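Local coordinates for pesticidal crystal protein CRY4AA (Bacillus thuringiensis, PDB 2C9K), which kills mosquito larvae by binding to the epithelial cells of the insect midgut and promoting their colloid-osmotic lysis, at residues A[297-302]-A[376-381]; A[357-362]-A[451-456]; A[539-542]-A[546-549]. All blocks are in the same frame, centred on the assembly; numbering follows the deposited sequence.

Contact 1: A[297-302]-A[376-381]; sequences DSLNFY and MDFFIT
This is a purely apolar contact between two β-sheets, buried in the core of the middle domain of the toxin, where F301 and L299 on one strand meet M376 and F378 on the other. No hydrogen bond crosses. The backbones stand a full sheet spacing apart, with the CA atoms of F301 and M376 10.3 Å from each other, so side chains alone fill the gap. The M376 chain runs extended through chi2 and then bends at chi3 (-84°), which lays the terminal methyl CE over one face of the F301 ring, 3.3 Å from the centroid and only 7° off the ring normal. That is a CH-π contact from directly above. The sulfur SD sits obliquely to the same ring, 4.5 Å from its centroid, and makes this a Met-aromatic pair as well; the two side chains cross at about a right angle.

Such face-to-face packing of antiparallel sheets is how the β-prism fold of domain II in three-domain Cry toxins is built, and these strands, 294-303 and 373-381, are inner members of two of its sheets. Two residues along each strand, the CD2 methyl of L299 touches F378 at the CE2 corner of its ring, 3.4 Å away, with the side chains set obliquely. F301 is held from its own sheet too, stacked with H316 and met edge-to-face by F313. L391, on the strand beside M376 and F378, packs against both of them and against F301. N300 turns its amide the other way, bonding through OD1 to S345 OG and through ND2 to Y317 O.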
# COMPACT_ATOMS: atom_id res chain seq x y z
N ASP A 297 -3.86 -16.70 -10.07
CA ASP A 297 -4.78 -17.77 -10.50
C ASP A 297 -4.52 -19.08 -9.76
O ASP A 297 -5.45 -19.70 -9.24
CB ASP A 297 -4.66 -18.03 -12.00
CG ASP A 297 -5.38 -17.00 -12.82
OD1 ASP A 297 -6.42 -16.53 -12.34
OD2 ASP A 297 -4.92 -16.68 -13.94
N SER A 298 -3.26 -19.51 -9.73
CA SER A 298 -2.91 -20.75 -9.05
C SER A 298 -1.43 -20.88 -8.69
O SER A 298 -0.57 -20.22 -9.28
CB SER A 298 -3.31 -21.95 -9.93
OG SER A 298 -2.64 -21.92 -11.18
N LEU A 299 -1.15 -21.74 -7.71
CA LEU A 299 0.20 -22.02 -7.25
C LEU A 299 0.53 -23.45 -7.71
O LEU A 299 -0.21 -24.38 -7.46
CB LEU A 299 0.26 -21.92 -5.73
CG LEU A 299 0.88 -20.65 -5.14
CD1 LEU A 299 0.67 -19.48 -6.08
CD2 LEU A 299 0.28 -20.39 -3.77
N ASN A 300 1.66 -23.61 -8.39
CA ASN A 300 2.03 -24.91 -8.92
C ASN A 300 3.40 -25.38 -8.42
O ASN A 300 4.43 -24.91 -8.89
CB ASN A 300 2.02 -24.84 -10.44
CG ASN A 300 0.74 -24.23 -10.98
OD1 ASN A 300 -0.26 -24.92 -11.16
ND2 ASN A 300 0.76 -22.92 -11.22
N PHE A 301 3.39 -26.32 -7.47
CA PHE A 301 4.61 -26.86 -6.89
C PHE A 301 4.87 -28.31 -7.32
O PHE A 301 4.02 -29.17 -7.14
CB PHE A 301 4.55 -26.82 -5.36
CG PHE A 301 4.71 -25.45 -4.79
CD1 PHE A 301 3.72 -24.49 -4.95
CD2 PHE A 301 5.86 -25.11 -4.08
CE1 PHE A 301 3.87 -23.21 -4.42
CE2 PHE A 301 6.03 -23.83 -3.55
CZ PHE A 301 5.03 -22.88 -3.71
N TYR A 302 6.05 -28.56 -7.88
CA TYR A 302 6.42 -29.91 -8.30
C TYR A 302 7.06 -30.67 -7.13
O TYR A 302 7.89 -30.13 -6.41
CB TYR A 302 7.43 -29.88 -9.44
CG TYR A 302 6.92 -29.35 -10.75
CD1 TYR A 302 7.03 -28.00 -11.08
CD2 TYR A 302 6.36 -30.21 -11.70
CE1 TYR A 302 6.60 -27.52 -12.32
CE2 TYR A 302 5.92 -29.75 -12.93
CZ TYR A 302 6.05 -28.40 -13.24
OH TYR A 302 5.62 -27.95 -14.46
N MET A 376 2.12 -27.08 2.68
CA MET A 376 1.52 -25.76 2.85
C MET A 376 0.03 -25.79 3.17
O MET A 376 -0.74 -26.54 2.58
CB MET A 376 1.74 -24.91 1.60
CG MET A 376 3.17 -24.48 1.39
SD MET A 376 3.35 -23.50 -0.10
CE MET A 376 3.48 -24.80 -1.32
N ASP A 377 -0.36 -24.96 4.12
CA ASP A 377 -1.74 -24.84 4.55
C ASP A 377 -2.22 -23.45 4.22
O ASP A 377 -1.81 -22.48 4.87
CB ASP A 377 -1.87 -25.05 6.06
CG ASP A 377 -1.65 -26.47 6.47
OD1 ASP A 377 -1.50 -26.71 7.69
OD2 ASP A 377 -1.63 -27.36 5.59
N PHE A 378 -3.08 -23.34 3.21
CA PHE A 378 -3.61 -22.05 2.81
C PHE A 378 -4.91 -21.75 3.54
O PHE A 378 -5.74 -22.63 3.79
CB PHE A 378 -3.86 -22.02 1.30
CG PHE A 378 -2.63 -22.31 0.49
CD1 PHE A 378 -2.27 -23.63 0.20
CD2 PHE A 378 -1.82 -21.28 0.03
CE1 PHE A 378 -1.11 -23.91 -0.52
CE2 PHE A 378 -0.66 -21.56 -0.70
CZ PHE A 378 -0.31 -22.88 -0.97
N PHE A 379 -5.08 -20.48 3.91
CA PHE A 379 -6.29 -20.03 4.56
C PHE A 379 -6.93 -19.07 3.56
O PHE A 379 -6.62 -17.88 3.52
CB PHE A 379 -5.98 -19.36 5.88
CG PHE A 379 -5.65 -20.34 6.98
CD1 PHE A 379 -6.56 -21.34 7.31
CD2 PHE A 379 -4.44 -20.27 7.66
CE1 PHE A 379 -6.27 -22.26 8.32
CE2 PHE A 379 -4.14 -21.18 8.67
CZ PHE A 379 -5.06 -22.18 9.00
N ILE A 380 -7.79 -19.66 2.74
CA ILE A 380 -8.51 -19.01 1.66
C ILE A 380 -9.82 -18.35 2.11
O ILE A 380 -10.38 -18.72 3.15
CB ILE A 380 -8.81 -20.05 0.57
CG1 ILE A 380 -7.49 -20.53 -0.04
CG2 ILE A 380 -9.76 -19.50 -0.48
CD1 ILE A 380 -7.60 -21.71 -0.97
N THR A 381 -10.28 -17.37 1.35
CA THR A 381 -11.53 -16.70 1.65
C THR A 381 -12.33 -16.55 0.37
O THR A 381 -11.77 -16.24 -0.69
CB THR A 381 -11.29 -15.30 2.29
OG1 THR A 381 -12.55 -14.73 2.66
CG2 THR A 381 -10.58 -14.36 1.31

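Contact 2: A[357-362]-A[451-456]; sequences LNVISL and YTFAWT
L357 forks between two aromatic side chains of the facing strand, one methyl going to each. CD1 lies 3.9 Å from CE2 of F453, approaching that ring obliquely, while CD2 comes to the edge of the W455 indole, close to its plane, 3.3 Å from CH2. Chi1 of 64° places CG between the backbone N and the carbonyl carbon, and chi2 then aims one methyl at each ring. V359, two residues on, adds a looser touch: its CG1 is 4.1 Å from CZ of F453, the two side chains passing alongside with opposite headings. All four residues are buried, and the contact is apolar throughout.

Behind this first shell stands F407, which stacks on the F453 ring and is hydrogen-bonded through its backbone to L357, so F407 touches both sides of the contact. L409 and Q265 pack against W455. Strand 353-362 is also bonded, on the side away from F407, to strand 373-381.

The segments run antiparallel at 173°, but their axes stay 11.7 Å apart, a distance for sheets stacked face to face rather than strands paired in one sheet. One strand belongs to the four-stranded sheet of 353-362, the other to the sheet of 262-267, 432-440 and 450-457: two walls of a β-prism closing on a shared hydrophobic core, as in domain II of the δ-endotoxins.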
# COMPACT_ATOMS: atom_id res chain seq x y z
N LEU A 357 -1.27 -18.21 5.33
CA LEU A 357 -0.84 -19.57 5.03
C LEU A 357 0.18 -20.07 6.01
O LEU A 357 0.82 -19.29 6.73
CB LEU A 357 -0.32 -19.72 3.60
CG LEU A 357 0.93 -18.99 3.14
CD1 LEU A 357 1.49 -19.72 1.92
CD2 LEU A 357 0.59 -17.56 2.80
N ASN A 358 0.31 -21.38 6.04
CA ASN A 358 1.22 -22.06 6.95
C ASN A 358 2.18 -22.85 6.09
O ASN A 358 1.75 -23.60 5.23
CB ASN A 358 0.41 -23.01 7.83
CG ASN A 358 1.20 -23.52 9.01
OD1 ASN A 358 2.25 -24.16 8.85
ND2 ASN A 358 0.70 -23.25 10.20
N VAL A 359 3.47 -22.68 6.31
CA VAL A 359 4.44 -23.43 5.52
C VAL A 359 5.38 -24.27 6.37
O VAL A 359 5.85 -23.83 7.43
CB VAL A 359 5.28 -22.50 4.60
CG1 VAL A 359 4.36 -21.56 3.85
CG2 VAL A 359 6.29 -21.73 5.42
N ILE A 360 5.62 -25.50 5.92
CA ILE A 360 6.53 -26.42 6.58
C ILE A 360 7.65 -26.70 5.60
O ILE A 360 7.43 -27.28 4.53
CB ILE A 360 5.87 -27.78 6.94
CG1 ILE A 360 4.73 -27.58 7.95
CG2 ILE A 360 6.92 -28.72 7.53
CD1 ILE A 360 3.50 -26.91 7.37
N SER A 361 8.86 -26.28 5.95
CA SER A 361 10.01 -26.48 5.09
C SER A 361 11.09 -27.27 5.83
O SER A 361 11.07 -27.36 7.06
CB SER A 361 10.55 -25.12 4.65
OG SER A 361 10.72 -24.27 5.77
N LEU A 362 12.02 -27.84 5.07
CA LEU A 362 13.11 -28.60 5.67
C LEU A 362 14.06 -27.64 6.37
O LEU A 362 14.29 -26.53 5.89
CB LEU A 362 13.83 -29.41 4.59
CG LEU A 362 12.94 -30.44 3.88
CD1 LEU A 362 13.74 -31.19 2.85
CD2 LEU A 362 12.39 -31.42 4.91
N TYR A 451 12.61 -18.12 -0.23
CA TYR A 451 11.36 -17.71 -0.86
C TYR A 451 10.89 -16.37 -0.34
O TYR A 451 11.33 -15.90 0.71
CB TYR A 451 10.25 -18.73 -0.58
CG TYR A 451 10.52 -20.17 -0.98
CD1 TYR A 451 11.29 -21.01 -0.18
CD2 TYR A 451 9.97 -20.70 -2.15
CE1 TYR A 451 11.49 -22.34 -0.52
CE2 TYR A 451 10.17 -22.02 -2.50
CZ TYR A 451 10.93 -22.85 -1.68
OH TYR A 451 11.10 -24.17 -2.03
N THR A 452 9.99 -15.75 -1.09
CA THR A 452 9.39 -14.50 -0.69
C THR A 452 7.93 -14.63 -1.08
O THR A 452 7.60 -15.17 -2.13
CB THR A 452 9.97 -13.29 -1.43
OG1 THR A 452 10.07 -13.60 -2.82
CG2 THR A 452 11.34 -12.94 -0.88
N PHE A 453 7.05 -14.16 -0.21
CA PHE A 453 5.62 -14.22 -0.47
C PHE A 453 5.13 -12.80 -0.70
O PHE A 453 5.25 -11.95 0.18
CB PHE A 453 4.91 -14.88 0.71
CG PHE A 453 5.36 -16.31 0.96
CD1 PHE A 453 6.58 -16.57 1.57
CD2 PHE A 453 4.58 -17.38 0.52
CE1 PHE A 453 7.03 -17.88 1.73
CE2 PHE A 453 5.02 -18.69 0.68
CZ PHE A 453 6.25 -18.94 1.28
N ALA A 454 4.62 -12.55 -1.89
CA ALA A 454 4.12 -11.23 -2.27
C ALA A 454 2.70 -11.04 -1.75
O ALA A 454 1.90 -11.97 -1.79
CB ALA A 454 4.13 -11.09 -3.78
N TRP A 455 2.40 -9.84 -1.28
CA TRP A 455 1.09 -9.53 -0.75
C TRP A 455 0.59 -8.19 -1.26
O TRP A 455 1.30 -7.20 -1.20
CB TRP A 455 1.13 -9.49 0.78
CG TRP A 455 1.56 -10.77 1.42
CD1 TRP A 455 2.81 -11.13 1.79
CD2 TRP A 455 0.71 -11.90 1.72
NE1 TRP A 455 2.81 -12.41 2.30
CE2 TRP A 455 1.53 -12.90 2.27
CE3 TRP A 455 -0.66 -12.15 1.58
CZ2 TRP A 455 1.03 -14.14 2.68
CZ3 TRP A 455 -1.16 -13.38 1.98
CH2 TRP A 455 -0.31 -14.35 2.53
N THR A 456 -0.63 -8.17 -1.78
CA THR A 456 -1.21 -6.93 -2.27
C THR A 456 -2.33 -6.52 -1.32
O THR A 456 -2.89 -7.37 -0.61
CB THR A 456 -1.76 -7.09 -3.70
OG1 THR A 456 -2.59 -8.25 -3.77
CG2 THR A 456 -0.62 -7.22 -4.68

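Contact 3: A[539-542]-A[546-549]; sequences LSIP and ELGM
The L539 side chain lies against that of L547, the two running alongside from neighbouring strands, with their CB atoms 4.0 Å apart and L539 CD1 4.1 Å from L547 CD2. The backbones beneath them form an antiparallel hydrogen-bonded pair. L539 N bonds to L547 O at 2.7 Å and L547 N to L539 O at 2.9 Å. L539 O also receives a CA-H contact from E546, whose CA is 3.6 Å away. Diagonally across the same leucine face, I541 CD1 brushes L547 CD1 at 4.4 Å.

The two strands, 536-541 and 545-550, are the arms of a β-hairpin at the edge of a five-stranded antiparallel sheet in the third, C-terminal domain of the toxin fragment, a β-sandwich in this toxin family. The leucine pair looks into that sandwich: both side chains pack on I521 of strand 517-527, which belongs to the other sheet, and on F573. Strand 584-591 flanks the hairpin on the L539 side, bonded through V588 to the backbone of S540.

On the other face of the hairpin the next pair, S540 with E546, is non-hydrogen-bonded in its backbone and polar in its side chains. E546 starts with CG anti to the backbone N (chi1 -167°) and then bends at chi2 (73°), which swings the carboxylate across to the serine. S540 OG sits 2.5 Å from E546 OE1, a hydrogen bond with the serine as donor, although the length is doubtful at this resolution. Both residues also touch a neighbouring molecule in the crystal.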
# COMPACT_ATOMS: atom_id res chain seq x y z
N LEU A 539 -8.52 9.31 -25.46
CA LEU A 539 -9.24 8.26 -24.75
C LEU A 539 -10.37 7.77 -25.64
O LEU A 539 -11.28 8.54 -25.96
CB LEU A 539 -9.83 8.85 -23.47
CG LEU A 539 -9.81 8.12 -22.13
CD1 LEU A 539 -10.84 8.81 -21.23
CD2 LEU A 539 -10.12 6.65 -22.28
N SER A 540 -10.33 6.51 -26.03
CA SER A 540 -11.39 5.96 -26.85
C SER A 540 -12.20 4.96 -26.05
O SER A 540 -11.68 3.94 -25.61
CB SER A 540 -10.84 5.27 -28.10
OG SER A 540 -10.51 6.22 -29.10
N ILE A 541 -13.47 5.28 -25.84
CA ILE A 541 -14.36 4.39 -25.13
C ILE A 541 -15.35 3.89 -26.18
O ILE A 541 -16.34 4.56 -26.48
CB ILE A 541 -15.11 5.10 -23.99
CG1 ILE A 541 -14.12 5.75 -23.04
CG2 ILE A 541 -15.95 4.09 -23.22
CD1 ILE A 541 -14.76 6.40 -21.83
N PRO A 542 -15.06 2.73 -26.77
CA PRO A 542 -15.89 2.11 -27.80
C PRO A 542 -17.36 2.10 -27.40
O PRO A 542 -17.71 1.63 -26.33
CB PRO A 542 -15.32 0.70 -27.89
CG PRO A 542 -13.87 0.94 -27.68
CD PRO A 542 -13.86 1.91 -26.51
N GLU A 546 -15.36 9.82 -27.15
CA GLU A 546 -14.03 10.02 -27.69
C GLU A 546 -13.45 11.28 -27.04
O GLU A 546 -13.70 12.38 -27.51
CB GLU A 546 -14.07 10.20 -29.20
CG GLU A 546 -12.72 10.09 -29.83
CD GLU A 546 -12.20 8.66 -29.85
OE1 GLU A 546 -10.98 8.46 -30.03
OE2 GLU A 546 -13.03 7.73 -29.69
N LEU A 547 -12.69 11.11 -25.98
CA LEU A 547 -12.12 12.24 -25.28
C LEU A 547 -10.66 12.47 -25.63
O LEU A 547 -9.93 11.53 -25.94
CB LEU A 547 -12.26 12.05 -23.78
CG LEU A 547 -13.65 11.68 -23.24
CD1 LEU A 547 -14.05 10.29 -23.73
CD2 LEU A 547 -13.62 11.72 -21.72
N GLY A 548 -10.23 13.72 -25.58
CA GLY A 548 -8.85 14.04 -25.89
C GLY A 548 -8.45 15.34 -25.23
O GLY A 548 -9.29 16.21 -25.02
N MET A 549 -7.17 15.48 -24.91
CA MET A 549 -6.69 16.70 -24.28
C MET A 549 -5.15 16.78 -24.23
O MET A 549 -4.45 15.77 -24.38
CB MET A 549 -7.28 16.82 -22.87
CG MET A 549 -6.87 15.71 -21.92
SD MET A 549 -7.56 15.83 -20.24
CE MET A 549 -7.45 17.63 -19.95

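In the fold
Contacts 1 and 2 are parts of one apolar core, their centres 10 Å apart. Their strands 353-362 and 373-381 are neighbours in a single sheet, joined by a probable hydrogen bond from N358 N to D377 O at 2.7 Å, and that sheet faces a different partner sheet in each contact. F378 carries the packing from one to the other, since its CE2 lies 3.9 Å from CD1 of L357. Contact 3 belongs to the third domain, with its centre 40 Å from that of contact 1 and 43 Å from that of contact 2; the nearest atoms are about 24 Å away in both cases. It pairs strands within one sheet, whereas the other two join separate sheets.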